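UDP-N-acetylglucosamine 4-epimerase (Bacillus cereus, PDB 3M2P) probably interconverts UDP-N-acetylglucosamine and UDP-N-acetylgalactosamine by epimerising C4 of the sugar. Local coordinates at residues K156-A161 and K207-A212; H162-N167 and F199-D204; G220-G225 and E272-S277. All coordinates share one frame; numbering follows the deposited sequence.

How the contacts relate
Strand 154-164 joins contacts 1 and 2, and helix 202-212 contributes to both. Contact 1 packs side chains of the strand's earlier part on the helix; contact 2, nested inside the same chain loop, pairs its later part with strand 197-201 through backbone hydrogen bonds, with aromatic side chains packed over them. Contact 3 follows in sequence on strand 220-224, which pairs with strand 154-164; Arg159 N and Phe222 O probably form one of the linking bonds. The touching residues of contact 1 are all buried; His162 and Leu163 of contact 2 are partly exposed, and Leu273 of contact 3 lies on the surface. Contacts 1 and 3 rest mainly on side-chain packing, largely apolar, contact 2 chiefly on main-chain bonding.

Contact 1: residues K156-A161 and K207-A212; sequences KNLRFA and KSVIYA
Lys156 and Leu158 of the strand point at the helix and Phe160 brings its ring round to it, while Asn157 and Arg159 between them serve the other face. The helix runs roughly antiparallel to the strand, at 158°, with the two axes 10.3 Å apart. Its matching surface is made by Ser208, Val209 and Ala212, and the small residues Ser208 and Ala212, one turn apart, form the shallow places. The branched end of Leu158 fills the hollow that Ser208, Val209 and Ala212 border: CD1 reaches Val209 CG2 at 4.1 Å, crossing that side chain at about a right angle, and CD2 lies 4.4 Å from Ala212 CB. A forked leucine suits this position because its two methyls can take separate partners.

Phe160 comes in beside it, edge first. Its CE1 is 3.6 Å from Ser208 OG, which lies in the plane of the ring, and its CZ is 4.2 Å from Val209 CG2. Leu158 CB rests over one ring face, so neighbouring residues on this side of the strand also support each other. The buried hydroxyl of Ser208 is satisfied within its own helix by Ala205 O. At the far end Lys156 lays its aliphatic part over the helix's last turn, where its CD and CE pass the carbonyl O of Ala212; a bent chain carries NZ onward to a hydrogen bond with Gln215 O.

Phe160 also touches Leu14 of helix 13-24, a residue seen binding UDP in a structure of this protein, and Val209 meets Val18 of that helix. Such a layer of helices laid nearly antiparallel against the strands of a largely parallel sheet is the Rossmann-type alpha/beta fold expected of this epimerase family.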
ATOM      1  N   LYS A 156     -13.470   9.781   1.467  1.00 33.05           N
ATOM      2  CA  LYS A 156     -13.646   9.230   0.135  1.00 33.13           C
ATOM      3  C   LYS A 156     -12.329   9.252  -0.647  1.00 33.84           C
ATOM      4  O   LYS A 156     -11.883  10.311  -1.084  1.00 33.75           O
ATOM      5  CB  LYS A 156     -14.708  10.028  -0.617  1.00 33.31           C
ATOM      6  CG  LYS A 156     -16.132   9.678  -0.225  1.00 34.33           C
ATOM      7  CD  LYS A 156     -17.057  10.873  -0.358  1.00 33.76           C
ATOM      8  CE  LYS A 156     -16.383  12.109   0.190  1.00 34.27           C
ATOM      9  NZ  LYS A 156     -17.258  12.777   1.188  1.00 35.20           N
ATOM     10  N   ASN A 157     -11.719   8.078  -0.813  1.00 33.77           N
ATOM     11  CA  ASN A 157     -10.501   7.916  -1.601  1.00 32.52           C
ATOM     12  C   ASN A 157     -10.786   7.880  -3.101  1.00 33.21           C
ATOM     13  O   ASN A 157     -11.555   7.041  -3.577  1.00 33.58           O
ATOM     14  CB  ASN A 157      -9.799   6.624  -1.203  1.00 32.82           C
ATOM     15  CG  ASN A 157      -9.340   6.632   0.228  1.00 32.90           C
ATOM     16  OD1 ASN A 157      -9.456   5.634   0.935  1.00 32.77           O
ATOM     17  ND2 ASN A 157      -8.808   7.759   0.666  1.00 33.59           N
ATOM     18  N   LEU A 158     -10.155   8.779  -3.845  1.00 31.78           N
ATOM     19  CA  LEU A 158     -10.358   8.873  -5.283  1.00 32.01           C
ATOM     20  C   LEU A 158      -9.136   8.389  -6.050  1.00 32.29           C
ATOM     21  O   LEU A 158      -8.137   9.096  -6.130  1.00 33.58           O
ATOM     22  CB  LEU A 158     -10.630  10.326  -5.676  1.00 32.38           C
ATOM     23  CG  LEU A 158     -11.821  11.028  -5.034  1.00 31.94           C
ATOM     24  CD1 LEU A 158     -11.969  12.433  -5.583  1.00 32.22           C
ATOM     25  CD2 LEU A 158     -13.071  10.217  -5.278  1.00 32.33           C
ATOM     26  N   ARG A 159      -9.203   7.195  -6.621  1.00 31.82           N
ATOM     27  CA  ARG A 159      -8.105   6.718  -7.462  1.00 32.71           C
ATOM     28  C   ARG A 159      -8.121   7.348  -8.867  1.00 33.95           C
ATOM     29  O   ARG A 159      -8.662   6.768  -9.806  1.00 33.84           O
ATOM     30  CB  ARG A 159      -8.110   5.192  -7.542  1.00 31.56           C
ATOM     31  CG  ARG A 159      -7.843   4.545  -6.215  1.00 31.25           C
ATOM     32  CD  ARG A 159      -7.984   3.052  -6.270  1.00 31.24           C
ATOM     33  NE  ARG A 159      -7.531   2.441  -5.023  1.00 32.30           N
ATOM     34  CZ  ARG A 159      -7.883   1.225  -4.613  1.00 33.25           C
ATOM     35  NH1 ARG A 159      -8.706   0.480  -5.347  1.00 33.41           N
ATOM     36  NH2 ARG A 159      -7.411   0.742  -3.470  1.00 31.29           N
ATOM     37  N   PHE A 160      -7.521   8.534  -8.995  1.00 33.79           N
ATOM     38  CA  PHE A 160      -7.424   9.248 -10.270  1.00 33.79           C
ATOM     39  C   PHE A 160      -6.655   8.487 -11.338  1.00 34.97           C
ATOM     40  O   PHE A 160      -5.646   7.850 -11.051  1.00 35.37           O
ATOM     41  CB  PHE A 160      -6.752  10.611 -10.081  1.00 33.88           C
ATOM     42  CG  PHE A 160      -7.545  11.562  -9.248  1.00 34.29           C
ATOM     43  CD1 PHE A 160      -8.802  11.976  -9.655  1.00 33.97           C
ATOM     44  CD2 PHE A 160      -7.036  12.045  -8.060  1.00 33.87           C
ATOM     45  CE1 PHE A 160      -9.532  12.834  -8.895  1.00 33.74           C
ATOM     46  CE2 PHE A 160      -7.761  12.910  -7.293  1.00 33.38           C
ATOM     47  CZ  PHE A 160      -9.014  13.300  -7.707  1.00 34.77           C
ATOM     48  N   ALA A 161      -7.139   8.567 -12.575  1.00 36.61           N
ATOM     49  CA  ALA A 161      -6.391   8.075 -13.727  1.00 37.48           C
ATOM     50  C   ALA A 161      -5.279   9.079 -13.993  1.00 36.85           C
ATOM     51  O   ALA A 161      -5.098  10.011 -13.222  1.00 37.18           O
ATOM     52  CB  ALA A 161      -7.298   7.921 -14.948  1.00 37.42           C
ATOM     53  N   LYS A 207     -13.692  18.210 -10.935  1.00 37.71           N
ATOM     54  CA  LYS A 207     -15.142  18.007 -10.960  1.00 37.45           C
ATOM     55  C   LYS A 207     -15.549  16.884 -10.019  1.00 37.10           C
ATOM     56  O   LYS A 207     -16.474  17.040  -9.222  1.00 36.96           O
ATOM     57  CB  LYS A 207     -15.657  17.722 -12.375  1.00 37.13           C
ATOM     58  CG  LYS A 207     -17.171  17.452 -12.453  1.00 37.21           C
ATOM     59  CD  LYS A 207     -17.638  17.407 -13.899  1.00 38.69           C
ATOM     60  CE  LYS A 207     -19.145  17.271 -14.038  1.00 39.01           C
ATOM     61  NZ  LYS A 207     -19.603  15.869 -14.235  1.00 39.05           N
ATOM     62  N   SER A 208     -14.850  15.757 -10.112  1.00 36.65           N
ATOM     63  CA  SER A 208     -15.145  14.608  -9.270  1.00 36.80           C
ATOM     64  C   SER A 208     -14.918  14.921  -7.782  1.00 36.55           C
ATOM     65  O   SER A 208     -15.588  14.362  -6.913  1.00 35.50           O
ATOM     66  CB  SER A 208     -14.322  13.393  -9.708  1.00 36.31           C
ATOM     67  OG  SER A 208     -12.936  13.628  -9.531  1.00 36.04           O
ATOM     68  N   VAL A 209     -13.974  15.811  -7.488  1.00 36.43           N
ATOM     69  CA  VAL A 209     -13.783  16.256  -6.108  1.00 36.33           C
ATOM     70  C   VAL A 209     -15.061  16.945  -5.619  1.00 36.74           C
ATOM     71  O   VAL A 209     -15.564  16.662  -4.531  1.00 36.80           O
ATOM     72  CB  VAL A 209     -12.555  17.198  -5.952  1.00 35.37           C
ATOM     73  CG1 VAL A 209     -12.641  17.969  -4.661  1.00 35.92           C
ATOM     74  CG2 VAL A 209     -11.263  16.408  -5.996  1.00 34.82           C
ATOM     75  N   ILE A 210     -15.591  17.837  -6.442  1.00 35.77           N
ATOM     76  CA  ILE A 210     -16.814  18.538  -6.118  1.00 36.76           C
ATOM     77  C   ILE A 210     -17.978  17.561  -5.842  1.00 37.48           C
ATOM     78  O   ILE A 210     -18.682  17.697  -4.840  1.00 37.03           O
ATOM     79  CB  ILE A 210     -17.173  19.557  -7.240  1.00 38.27           C
ATOM     80  CG1 ILE A 210     -16.068  20.607  -7.377  1.00 38.61           C
ATOM     81  CG2 ILE A 210     -18.521  20.233  -6.979  1.00 37.55           C
ATOM     82  CD1 ILE A 210     -15.829  21.415  -6.118  1.00 39.22           C
ATOM     83  N   TYR A 211     -18.170  16.577  -6.720  1.00 37.33           N
ATOM     84  CA  TYR A 211     -19.303  15.657  -6.605  1.00 36.57           C
ATOM     85  C   TYR A 211     -19.178  14.691  -5.445  1.00 36.65           C
ATOM     86  O   TYR A 211     -20.183  14.229  -4.909  1.00 36.70           O
ATOM     87  CB  TYR A 211     -19.494  14.867  -7.895  1.00 36.57           C
ATOM     88  CG  TYR A 211     -20.229  15.643  -8.940  1.00 37.40           C
ATOM     89  CD1 TYR A 211     -19.784  16.902  -9.321  1.00 38.59           C
ATOM     90  CD2 TYR A 211     -21.369  15.133  -9.547  1.00 37.48           C
ATOM     91  CE1 TYR A 211     -20.447  17.637 -10.291  1.00 39.64           C
ATOM     92  CE2 TYR A 211     -22.048  15.864 -10.522  1.00 38.67           C
ATOM     93  CZ  TYR A 211     -21.577  17.118 -10.887  1.00 39.17           C
ATOM     94  OH  TYR A 211     -22.222  17.868 -11.842  1.00 38.28           O
ATOM     95  N   ALA A 212     -17.942  14.366  -5.082  1.00 37.00           N
ATOM     96  CA  ALA A 212     -17.677  13.477  -3.958  1.00 36.07           C
ATOM     97  C   ALA A 212     -17.869  14.265  -2.675  1.00 36.64           C
ATOM     98  O   ALA A 212     -18.254  13.719  -1.645  1.00 36.89           O
ATOM     99  CB  ALA A 212     -16.257  12.909  -4.041  1.00 35.02           C
TER

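Contact 2: residues H162-N167 and F199-D204; sequences HLYGFN and FLYAKD
Tyr164 holds CG between its backbone N and carbonyl carbon (chi1 65°), the crowded position, and this swings its ring across the neighbouring strand, whereas Tyr201 sets CG anti to its backbone N (chi1 -173°) and directs its ring along Tyr164's backbone. The Tyr164 ring therefore lies against main chain as much as side chain: Tyr201 CA sits over one face, 3.9 Å from the ring centroid, in a CH-pi contact, while Tyr164 CE1 comes to 3.3 Å from Phe199 CB. The two tyrosine rings are nearly parallel, with planes at 13°, but slid so far apart that they barely overlap. A large flat side chain suits this place because it can cover the backbone of the next strand, and Tyr201 presents its edge to the Tyr164 carbonyl, with CD1 3.5 Å from that O.

The strands themselves pair in parallel, His162 beside Phe199, Leu163 beside Leu200 and Tyr164 beside Tyr201. Leu200 N donates to His162 O at 2.8 Å, and the return bond from Tyr164 N to Leu200 O is weak at 3.3 Å. The ladder then runs into a helix: Ala202 N, just beyond the N-cap residue Tyr201, donates to Tyr164 O at 2.9 Å, nearly along the C=O axis. Ala202 CB lies 4.4 Å from Gly165 CA, and the lack of a side chain on Gly165 suits so crowded a place.

Helix 282-293 covers the tyrosines, with Ala285 touching both, Phe282 edge-to-face with Tyr164, and Glu288 OE2 hydrogen-bonded to Tyr201 OH. On the opposite sheet face from those tyrosines, Leu163 meets Leu14 of helix 13-24, while Tyr17 of that helix packs on Ala202, where helix 202-212 sets out.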
ATOM      1  N   HIS A 162      -4.529   8.899 -15.066  1.00 36.55           N
ATOM      2  CA  HIS A 162      -3.389   9.767 -15.309  1.00 37.64           C
ATOM      3  C   HIS A 162      -3.820  11.194 -15.596  1.00 37.14           C
ATOM      4  O   HIS A 162      -4.527  11.454 -16.556  1.00 38.14           O
ATOM      5  CB  HIS A 162      -2.510   9.198 -16.425  1.00 38.23           C
ATOM      6  CG  HIS A 162      -2.080   7.791 -16.168  1.00 37.97           C
ATOM      7  ND1 HIS A 162      -1.133   7.468 -15.223  1.00 36.38           N
ATOM      8  CD2 HIS A 162      -2.498   6.615 -16.699  1.00 39.77           C
ATOM      9  CE1 HIS A 162      -0.971   6.157 -15.193  1.00 37.98           C
ATOM     10  NE2 HIS A 162      -1.791   5.616 -16.075  1.00 39.33           N
ATOM     11  N   LEU A 163      -3.393  12.123 -14.754  1.00 36.23           N
ATOM     12  CA  LEU A 163      -3.831  13.497 -14.911  1.00 38.85           C
ATOM     13  C   LEU A 163      -3.042  14.227 -16.003  1.00 40.35           C
ATOM     14  O   LEU A 163      -1.820  14.082 -16.103  1.00 40.35           O
ATOM     15  CB  LEU A 163      -3.760  14.266 -13.578  1.00 38.44           C
ATOM     16  CG  LEU A 163      -4.521  13.704 -12.368  1.00 39.12           C
ATOM     17  CD1 LEU A 163      -3.941  12.340 -12.017  1.00 40.81           C
ATOM     18  CD2 LEU A 163      -4.456  14.616 -11.136  1.00 36.22           C
ATOM     19  N   TYR A 164      -3.753  15.000 -16.822  1.00 39.02           N
ATOM     20  CA  TYR A 164      -3.108  15.956 -17.708  1.00 41.12           C
ATOM     21  C   TYR A 164      -3.843  17.282 -17.637  1.00 42.28           C
ATOM     22  O   TYR A 164      -5.029  17.321 -17.305  1.00 41.05           O
ATOM     23  CB  TYR A 164      -3.068  15.446 -19.146  1.00 42.11           C
ATOM     24  CG  TYR A 164      -4.422  15.281 -19.780  1.00 41.43           C
ATOM     25  CD1 TYR A 164      -5.094  14.070 -19.715  1.00 40.81           C
ATOM     26  CD2 TYR A 164      -5.026  16.331 -20.448  1.00 41.69           C
ATOM     27  CE1 TYR A 164      -6.328  13.916 -20.288  1.00 40.53           C
ATOM     28  CE2 TYR A 164      -6.270  16.185 -21.027  1.00 41.09           C
ATOM     29  CZ  TYR A 164      -6.912  14.977 -20.946  1.00 41.27           C
ATOM     30  OH  TYR A 164      -8.146  14.817 -21.534  1.00 42.79           O
ATOM     31  N   GLY A 165      -3.141  18.368 -17.942  1.00 44.13           N
ATOM     32  CA  GLY A 165      -3.749  19.689 -17.898  1.00 45.22           C
ATOM     33  C   GLY A 165      -3.049  20.769 -18.710  1.00 47.46           C
ATOM     34  O   GLY A 165      -2.296  20.486 -19.643  1.00 49.22           O
ATOM     35  N   PHE A 166      -3.294  22.021 -18.346  1.00 47.27           N
ATOM     36  CA  PHE A 166      -2.732  23.144 -19.076  1.00 50.25           C
ATOM     37  C   PHE A 166      -1.614  23.830 -18.297  1.00 51.32           C
ATOM     38  O   PHE A 166      -1.855  24.450 -17.263  1.00 51.41           O
ATOM     39  CB  PHE A 166      -3.832  24.142 -19.443  1.00 51.62           C
ATOM     40  CG  PHE A 166      -3.366  25.565 -19.518  1.00 53.77           C
ATOM     41  CD1 PHE A 166      -2.594  26.001 -20.581  1.00 55.96           C
ATOM     42  CD2 PHE A 166      -3.708  26.472 -18.529  1.00 53.69           C
ATOM     43  CE1 PHE A 166      -2.165  27.317 -20.648  1.00 57.60           C
ATOM     44  CE2 PHE A 166      -3.286  27.791 -18.594  1.00 55.18           C
ATOM     45  CZ  PHE A 166      -2.514  28.214 -19.649  1.00 56.29           C
ATOM     46  N   ASN A 167      -0.393  23.685 -18.802  1.00 50.63           N
ATOM     47  CA  ASN A 167       0.774  24.354 -18.248  1.00 50.64           C
ATOM     48  C   ASN A 167       1.406  23.604 -17.064  1.00 49.19           C
ATOM     49  O   ASN A 167       1.141  23.932 -15.918  1.00 50.17           O
ATOM     50  CB  ASN A 167       0.422  25.798 -17.882  1.00 50.62           C
ATOM     51  CG  ASN A 167       1.646  26.652 -17.609  1.00 52.61           C
ATOM     52  OD1 ASN A 167       1.767  27.254 -16.537  1.00 53.36           O
ATOM     53  ND2 ASN A 167       2.566  26.706 -18.575  1.00 50.72           N
ATOM     54  N   PHE A 199      -6.295   8.724 -19.521  1.00 41.18           N
ATOM     55  CA  PHE A 199      -5.940  10.114 -19.231  1.00 40.23           C
ATOM     56  C   PHE A 199      -7.135  10.963 -18.795  1.00 40.08           C
ATOM     57  O   PHE A 199      -8.063  11.188 -19.570  1.00 41.00           O
ATOM     58  CB  PHE A 199      -5.294  10.750 -20.450  1.00 40.14           C
ATOM     59  CG  PHE A 199      -3.972  10.160 -20.807  1.00 41.41           C
ATOM     60  CD1 PHE A 199      -3.894   9.064 -21.652  1.00 41.20           C
ATOM     61  CD2 PHE A 199      -2.798  10.712 -20.317  1.00 41.68           C
ATOM     62  CE1 PHE A 199      -2.677   8.526 -21.994  1.00 40.37           C
ATOM     63  CE2 PHE A 199      -1.572  10.173 -20.656  1.00 41.58           C
ATOM     64  CZ  PHE A 199      -1.517   9.075 -21.489  1.00 42.24           C
ATOM     65  N   LEU A 200      -7.095  11.445 -17.557  1.00 38.83           N
ATOM     66  CA  LEU A 200      -8.188  12.227 -16.996  1.00 39.06           C
ATOM     67  C   LEU A 200      -7.824  13.694 -16.935  1.00 39.02           C
ATOM     68  O   LEU A 200      -6.869  14.066 -16.270  1.00 39.58           O
ATOM     69  CB  LEU A 200      -8.524  11.733 -15.591  1.00 38.58           C
ATOM     70  CG  LEU A 200      -9.474  12.601 -14.769  1.00 37.82           C
ATOM     71  CD1 LEU A 200     -10.874  12.531 -15.340  1.00 38.71           C
ATOM     72  CD2 LEU A 200      -9.470  12.154 -13.328  1.00 36.34           C
ATOM     73  N   TYR A 201      -8.591  14.524 -17.628  1.00 39.64           N
ATOM     74  CA  TYR A 201      -8.351  15.959 -17.648  1.00 40.13           C
ATOM     75  C   TYR A 201      -8.454  16.509 -16.230  1.00 39.81           C
ATOM     76  O   TYR A 201      -9.354  16.138 -15.483  1.00 39.45           O
ATOM     77  CB  TYR A 201      -9.361  16.625 -18.587  1.00 41.08           C
ATOM     78  CG  TYR A 201      -9.163  18.105 -18.850  1.00 41.81           C
ATOM     79  CD1 TYR A 201      -7.930  18.713 -18.689  1.00 41.42           C
ATOM     80  CD2 TYR A 201     -10.220  18.886 -19.306  1.00 43.57           C
ATOM     81  CE1 TYR A 201      -7.769  20.063 -18.942  1.00 42.90           C
ATOM     82  CE2 TYR A 201     -10.068  20.236 -19.569  1.00 43.97           C
ATOM     83  CZ  TYR A 201      -8.844  20.821 -19.384  1.00 44.40           C
ATOM     84  OH  TYR A 201      -8.709  22.171 -19.633  1.00 44.50           O
ATOM     85  N   ALA A 202      -7.514  17.373 -15.856  1.00 39.69           N
ATOM     86  CA  ALA A 202      -7.501  17.963 -14.526  1.00 38.77           C
ATOM     87  C   ALA A 202      -8.840  18.610 -14.178  1.00 39.69           C
ATOM     88  O   ALA A 202      -9.298  18.518 -13.045  1.00 39.99           O
ATOM     89  CB  ALA A 202      -6.375  18.977 -14.405  1.00 39.39           C
ATOM     90  N   LYS A 203      -9.474  19.265 -15.149  1.00 40.90           N
ATOM     91  CA  LYS A 203     -10.753  19.949 -14.921  1.00 39.95           C
ATOM     92  C   LYS A 203     -11.840  18.957 -14.496  1.00 38.42           C
ATOM     93  O   LYS A 203     -12.653  19.252 -13.629  1.00 38.13           O
ATOM     94  CB  LYS A 203     -11.163  20.696 -16.185  1.00 40.63           C
ATOM     95  CG  LYS A 203     -11.719  22.075 -15.977  1.00 40.99           C
ATOM     96  CD  LYS A 203     -10.970  23.072 -16.853  1.00 43.51           C
ATOM     97  CE  LYS A 203     -11.906  23.896 -17.753  1.00 46.12           C
ATOM     98  NZ  LYS A 203     -13.111  24.455 -17.047  1.00 48.63           N
ATOM     99  N   ASP A 204     -11.827  17.774 -15.101  1.00 38.67           N
ATOM    100  CA  ASP A 204     -12.741  16.693 -14.745  1.00 38.09           C
ATOM    101  C   ASP A 204     -12.399  16.026 -13.413  1.00 38.13           C
ATOM    102  O   ASP A 204     -13.258  15.426 -12.778  1.00 37.69           O
ATOM    103  CB  ASP A 204     -12.735  15.623 -15.834  1.00 39.62           C
ATOM    104  CG  ASP A 204     -13.487  16.053 -17.090  1.00 42.05           C
ATOM    105  OD1 ASP A 204     -14.478  16.819 -16.977  1.00 41.02           O
ATOM    106  OD2 ASP A 204     -13.081  15.604 -18.188  1.00 42.14           O
TER

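Contact 3: residues G220-G225 and E272-S277; sequences GTFNIG and ELLDFS
Strand 220-224 belongs to the parallel part of this Rossmann-type sheet, and here the turn leaving helix 268-273 packs on its alternate residues Phe222 and Ile224. The tight part is buried and wholly apolar. Leu274 lays CD1 over one face of the Phe222 ring, 3.9 Å from its centroid and 18° off the normal, a CH-pi contact that suits a methyl against a flat ring. Its other methyl, CD2, stands 4.4 Å from Ile224 CD1. Helix 202-212 packs on the same group, as Ala212 touches Leu274 and Ser208 touches both Ile224 and Phe276.

The looser side, at Leu273 and Asp275, lies at the surface. Leu273, though apolar, is exposed and touches the Phe222 ring only loosely, its CB 4.3 Å from Phe222 CE2 and its CD2 hardly farther. Asp275, also exposed, takes a positive phi just after the helix and suits the surface through its charge.

Beyond it the chain turns back into the tight, buried part. With CG anti to its backbone N, the Phe276 side chain crosses that of Ile224 at about a right angle and brings CE2 to 3.5 Å from Ile224 CG2.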
ATOM      1  N   GLY A 220     -15.627   5.670   1.264  1.00 33.70           N
ATOM      2  CA  GLY A 220     -15.201   4.530   0.471  1.00 33.82           C
ATOM      3  C   GLY A 220     -14.085   4.812  -0.539  1.00 33.99           C
ATOM      4  O   GLY A 220     -13.326   5.774  -0.423  1.00 32.80           O
ATOM      5  N   THR A 221     -13.989   3.959  -1.551  1.00 34.15           N
ATOM      6  CA  THR A 221     -12.965   4.127  -2.573  1.00 34.29           C
ATOM      7  C   THR A 221     -13.486   4.040  -4.025  1.00 34.27           C
ATOM      8  O   THR A 221     -14.142   3.074  -4.416  1.00 33.17           O
ATOM      9  CB  THR A 221     -11.812   3.178  -2.302  1.00 32.97           C
ATOM     10  OG1 THR A 221     -11.281   3.505  -1.017  1.00 34.40           O
ATOM     11  CG2 THR A 221     -10.720   3.338  -3.342  1.00 32.20           C
ATOM     12  N   PHE A 222     -13.187   5.069  -4.809  1.00 31.82           N
ATOM     13  CA  PHE A 222     -13.714   5.168  -6.158  1.00 33.86           C
ATOM     14  C   PHE A 222     -12.637   5.398  -7.237  1.00 34.20           C
ATOM     15  O   PHE A 222     -11.730   6.205  -7.045  1.00 33.48           O
ATOM     16  CB  PHE A 222     -14.734   6.298  -6.217  1.00 33.84           C
ATOM     17  CG  PHE A 222     -15.708   6.299  -5.075  1.00 34.58           C
ATOM     18  CD1 PHE A 222     -15.426   6.985  -3.909  1.00 33.99           C
ATOM     19  CD2 PHE A 222     -16.919   5.644  -5.179  1.00 35.08           C
ATOM     20  CE1 PHE A 222     -16.318   7.001  -2.878  1.00 33.81           C
ATOM     21  CE2 PHE A 222     -17.819   5.653  -4.136  1.00 34.62           C
ATOM     22  CZ  PHE A 222     -17.523   6.332  -2.995  1.00 34.73           C
ATOM     23  N   ASN A 223     -12.744   4.692  -8.367  1.00 33.98           N
ATOM     24  CA  ASN A 223     -11.918   4.990  -9.531  1.00 34.59           C
ATOM     25  C   ASN A 223     -12.483   6.234 -10.183  1.00 35.29           C
ATOM     26  O   ASN A 223     -13.678   6.293 -10.466  1.00 36.32           O
ATOM     27  CB  ASN A 223     -11.963   3.858 -10.562  1.00 35.30           C
ATOM     28  CG  ASN A 223     -11.354   2.573 -10.062  1.00 35.43           C
ATOM     29  OD1 ASN A 223     -11.594   1.501 -10.622  1.00 36.49           O
ATOM     30  ND2 ASN A 223     -10.563   2.662  -9.011  1.00 34.91           N
ATOM     31  N   ILE A 224     -11.645   7.232 -10.425  1.00 34.74           N
ATOM     32  CA  ILE A 224     -12.080   8.368 -11.227  1.00 35.19           C
ATOM     33  C   ILE A 224     -11.341   8.390 -12.565  1.00 36.53           C
ATOM     34  O   ILE A 224     -10.341   9.091 -12.725  1.00 36.18           O
ATOM     35  CB  ILE A 224     -11.907   9.727 -10.509  1.00 34.65           C
ATOM     36  CG1 ILE A 224     -12.511   9.695  -9.100  1.00 33.46           C
ATOM     37  CG2 ILE A 224     -12.542  10.827 -11.341  1.00 35.13           C
ATOM     38  CD1 ILE A 224     -14.028   9.620  -9.051  1.00 33.47           C
ATOM     39  N   GLY A 225     -11.840   7.605 -13.519  1.00 37.94           N
ATOM     40  CA  GLY A 225     -11.308   7.583 -14.870  1.00 38.34           C
ATOM     41  C   GLY A 225     -12.128   8.426 -15.831  1.00 38.98           C
ATOM     42  O   GLY A 225     -13.186   8.941 -15.477  1.00 37.90           O
ATOM     43  N   GLU A 272     -22.537   5.786 -10.634  1.00 39.13           N
ATOM     44  CA  GLU A 272     -23.805   5.580  -9.943  1.00 38.33           C
ATOM     45  C   GLU A 272     -23.895   6.209  -8.539  1.00 38.59           C
ATOM     46  O   GLU A 272     -24.869   6.908  -8.243  1.00 38.89           O
ATOM     47  CB  GLU A 272     -24.139   4.094  -9.872  1.00 38.71           C
ATOM     48  CG  GLU A 272     -25.568   3.819  -9.397  1.00 39.16           C
ATOM     49  CD  GLU A 272     -25.665   2.540  -8.593  1.00 39.13           C
ATOM     50  OE1 GLU A 272     -24.600   2.091  -8.097  1.00 39.84           O
ATOM     51  OE2 GLU A 272     -26.788   1.991  -8.461  1.00 36.68           O
ATOM     52  N   LEU A 273     -22.902   5.960  -7.681  1.00 37.70           N
ATOM     53  CA  LEU A 273     -22.896   6.542  -6.332  1.00 37.67           C
ATOM     54  C   LEU A 273     -22.558   8.025  -6.298  1.00 38.25           C
ATOM     55  O   LEU A 273     -23.198   8.797  -5.582  1.00 38.64           O
ATOM     56  CB  LEU A 273     -21.963   5.797  -5.376  1.00 37.18           C
ATOM     57  CG  LEU A 273     -22.412   4.402  -4.947  1.00 38.55           C
ATOM     58  CD1 LEU A 273     -23.806   4.096  -5.489  1.00 39.10           C
ATOM     59  CD2 LEU A 273     -21.433   3.363  -5.433  1.00 37.40           C
ATOM     60  N   LEU A 274     -21.550   8.433  -7.057  1.00 37.79           N
ATOM     61  CA  LEU A 274     -21.176   9.841  -7.077  1.00 37.87           C
ATOM     62  C   LEU A 274     -21.912  10.617  -8.169  1.00 38.07           C
ATOM     63  O   LEU A 274     -21.706  11.824  -8.316  1.00 38.51           O
ATOM     64  CB  LEU A 274     -19.657  10.005  -7.217  1.00 37.21           C
ATOM     65  CG  LEU A 274     -18.835  10.177  -5.935  1.00 36.97           C
ATOM     66  CD1 LEU A 274     -19.191   9.154  -4.858  1.00 35.99           C
ATOM     67  CD2 LEU A 274     -17.360  10.135  -6.245  1.00 35.11           C
ATOM     68  N   ASP A 275     -22.786   9.932  -8.908  1.00 37.55           N
ATOM     69  CA  ASP A 275     -23.455  10.525 -10.069  1.00 38.11           C
ATOM     70  C   ASP A 275     -22.428  11.320 -10.876  1.00 37.98           C
ATOM     71  O   ASP A 275     -22.671  12.466 -11.242  1.00 37.10           O
ATOM     72  CB  ASP A 275     -24.625  11.450  -9.659  1.00 39.09           C
ATOM     73  CG  ASP A 275     -25.600  10.802  -8.649  1.00 39.62           C
ATOM     74  OD1 ASP A 275     -26.219   9.752  -8.973  1.00 40.74           O
ATOM     75  OD2 ASP A 275     -25.763  11.367  -7.537  1.00 36.80           O
ATOM     76  N   PHE A 276     -21.268  10.719 -11.131  1.00 38.80           N
ATOM     77  CA  PHE A 276     -20.165  11.444 -11.766  1.00 39.09           C
ATOM     78  C   PHE A 276     -19.827  10.989 -13.189  1.00 39.46           C
ATOM     79  O   PHE A 276     -19.700   9.796 -13.469  1.00 40.35           O
ATOM     80  CB  PHE A 276     -18.887  11.401 -10.914  1.00 36.69           C
ATOM     81  CG  PHE A 276     -17.663  11.848 -11.666  1.00 38.23           C
ATOM     82  CD1 PHE A 276     -17.420  13.198 -11.886  1.00 38.12           C
ATOM     83  CD2 PHE A 276     -16.775  10.920 -12.197  1.00 38.15           C
ATOM     84  CE1 PHE A 276     -16.307  13.615 -12.599  1.00 36.85           C
ATOM     85  CE2 PHE A 276     -15.656  11.334 -12.908  1.00 36.64           C
ATOM     86  CZ  PHE A 276     -15.428  12.683 -13.109  1.00 36.88           C
ATOM     87  N   SER A 277     -19.658  11.951 -14.084  1.00 37.32           N
ATOM     88  CA  SER A 277     -19.163  11.637 -15.403  1.00 37.86           C
ATOM     89  C   SER A 277     -18.321  12.812 -15.879  1.00 39.23           C
ATOM     90  O   SER A 277     -18.515  13.935 -15.422  1.00 39.87           O
ATOM     91  CB  SER A 277     -20.323  11.359 -16.356  1.00 39.77           C
ATOM     92  OG  SER A 277     -21.180  12.490 -16.461  1.00 41.33           O
TER